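Local coordinates for hypothetical protein TM0486 (PDB 1VK8) that binds thiamin and probably takes part in the response of the cell to oxidative conditions, at residues C[40-45]-C[56-61]. Sequence-based numbering, arbitrary orientation.
Sequences EKISSW and TTVEGE
Ile-42 lays its CG2 methyl against CG1 of Val-58, the two carbons only 3.4 Å apart, closer than two methyls normally sit. Around this pair the C-terminal part of helix 31-43 is seated on strand 56-60, a worked example of how a helix, here with helix 62-76 alongside, covers one face of the antiparallel sheet in a ferredoxin-like alpha/beta fold through a few branched side chains. With chi1 at -68°, CG1 lies beside the backbone N of Ile-42 and CG2 stands anti to it, facing the strand, while the CG1 branch carries CD1 along to Thr-56. There the two side chains meet tip to tip, Thr-56 CG2 lying 4.0 Å from Ile-42 CG2 and 4.1 Å from Ile-42 CD1. With its methyl turned to the helix, Thr-56 uses OG1 in a hydrogen bond to a bound, unidentified molecule, probably from the crystallisation liquor, which may mark a pocket beside this packing. Trp-45 adds a second contact to the same Val-58 methyl: its side chain crosses that of Val-58 at about a right angle and brings CZ3 to 4.1 Å from Val-58 CG1. The same indole spreads one face over CA of Ile-42, which sits 3.8 Å above the ring plane. Cutting Ile-42 back to alanine is likely to leave Thr-56 CG2 without its mate and Val-58 CG1 with only Trp-45 of these segments, opening a gap under the helix. Within 40-45, Ser-44 OG bonds to Lys-41 O at 2.6 Å, in the carbonyl plane on a lone pair. Backbone hydrogen bonds of Thr-56 with Ile-20 and Val-58 with Val-18 join the strand to strand 16-24. With no hydrogen bond linking the two segments, their cohesion rests on the fit of buried methyl groups and an indole.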
# COMPACT_ATOMS: atom_id res chain seq x y z
N GLU C 40 -6.99 -6.89 18.41
CA GLU C 40 -7.50 -7.92 19.28
C GLU C 40 -8.05 -9.11 18.50
O GLU C 40 -7.81 -10.28 18.85
CB GLU C 40 -8.58 -7.30 20.17
CG GLU C 40 -9.27 -8.24 21.15
CD GLU C 40 -10.26 -7.49 22.05
OE1 GLU C 40 -11.10 -6.70 21.53
OE2 GLU C 40 -10.18 -7.70 23.28
N LYS C 41 -8.78 -8.84 17.42
CA LYS C 41 -9.30 -9.92 16.60
C LYS C 41 -8.16 -10.71 15.94
O LYS C 41 -8.17 -11.94 15.93
CB LYS C 41 -10.30 -9.40 15.55
CG LYS C 41 -10.86 -10.46 14.63
CD LYS C 41 -11.68 -11.50 15.36
CE LYS C 41 -13.05 -11.01 15.74
NZ LYS C 41 -13.93 -12.13 16.17
N ILE C 42 -7.19 -10.01 15.34
CA ILE C 42 -6.05 -10.70 14.73
C ILE C 42 -5.32 -11.64 15.73
O ILE C 42 -4.91 -12.74 15.38
CB ILE C 42 -5.08 -9.65 14.12
CG1 ILE C 42 -5.73 -8.97 12.91
CG2 ILE C 42 -3.77 -10.29 13.70
CD1 ILE C 42 -5.04 -7.69 12.49
N SER C 43 -5.19 -11.21 16.99
CA SER C 43 -4.48 -11.98 18.03
C SER C 43 -5.19 -13.29 18.42
O SER C 43 -4.57 -14.19 18.99
CB SER C 43 -4.28 -11.12 19.27
OG SER C 43 -5.46 -11.04 20.05
N SER C 44 -6.49 -13.37 18.12
CA SER C 44 -7.31 -14.54 18.43
C SER C 44 -7.13 -15.63 17.40
O SER C 44 -7.62 -16.72 17.58
CB SER C 44 -8.81 -14.15 18.46
OG SER C 44 -9.30 -13.95 17.14
N TRP C 45 -6.43 -15.34 16.31
CA TRP C 45 -6.28 -16.31 15.24
C TRP C 45 -5.30 -17.41 15.58
O TRP C 45 -5.26 -18.39 14.86
CB TRP C 45 -5.82 -15.66 13.93
CG TRP C 45 -6.78 -14.64 13.35
CD1 TRP C 45 -8.05 -14.38 13.75
CD2 TRP C 45 -6.51 -13.77 12.25
NE1 TRP C 45 -8.58 -13.37 12.98
CE2 TRP C 45 -7.65 -12.97 12.06
CE3 TRP C 45 -5.40 -13.57 11.41
CZ2 TRP C 45 -7.72 -12.00 11.06
CZ3 TRP C 45 -5.47 -12.61 10.41
CH2 TRP C 45 -6.62 -11.84 10.25
N THR C 56 -0.20 -4.57 11.08
CA THR C 56 0.05 -5.78 11.87
C THR C 56 0.31 -6.90 10.92
O THR C 56 -0.50 -7.14 10.02
CB THR C 56 -1.18 -6.09 12.69
OG1 THR C 56 -1.40 -5.05 13.65
CG2 THR C 56 -1.03 -7.39 13.51
N THR C 57 1.44 -7.58 11.10
CA THR C 57 1.88 -8.67 10.24
C THR C 57 1.61 -10.01 10.88
O THR C 57 2.02 -10.24 12.00
CB THR C 57 3.36 -8.52 9.97
OG1 THR C 57 3.59 -7.26 9.32
CG2 THR C 57 3.84 -9.59 8.98
N VAL C 58 0.89 -10.87 10.18
CA VAL C 58 0.70 -12.27 10.61
C VAL C 58 1.51 -13.20 9.72
O VAL C 58 1.80 -12.88 8.57
CB VAL C 58 -0.79 -12.68 10.62
CG1 VAL C 58 -1.59 -11.68 11.46
CG2 VAL C 58 -1.34 -12.78 9.21
N GLU C 59 1.91 -14.33 10.27
CA GLU C 59 2.58 -15.38 9.54
C GLU C 59 1.71 -16.62 9.64
O GLU C 59 1.32 -17.03 10.73
CB GLU C 59 3.91 -15.63 10.20
CG GLU C 59 4.71 -16.79 9.69
CD GLU C 59 5.95 -16.98 10.53
OE1 GLU C 59 6.73 -16.03 10.62
OE2 GLU C 59 6.13 -18.07 11.11
N GLY C 60 1.35 -17.20 8.50
CA GLY C 60 0.57 -18.41 8.52
C GLY C 60 0.26 -18.91 7.14
O GLY C 60 0.83 -18.44 6.16
N GLU C 61 -0.65 -19.87 7.06
CA GLU C 61 -1.01 -20.46 5.79
C GLU C 61 -1.93 -19.50 5.05
O GLU C 61 -2.85 -18.93 5.63
CB GLU C 61 -1.65 -21.85 6.01
CG GLU C 61 -1.87 -22.62 4.72
CD GLU C 61 -3.20 -22.30 4.04
OE1 GLU C 61 -4.23 -22.26 4.77
OE2 GLU C 61 -3.22 -22.13 2.78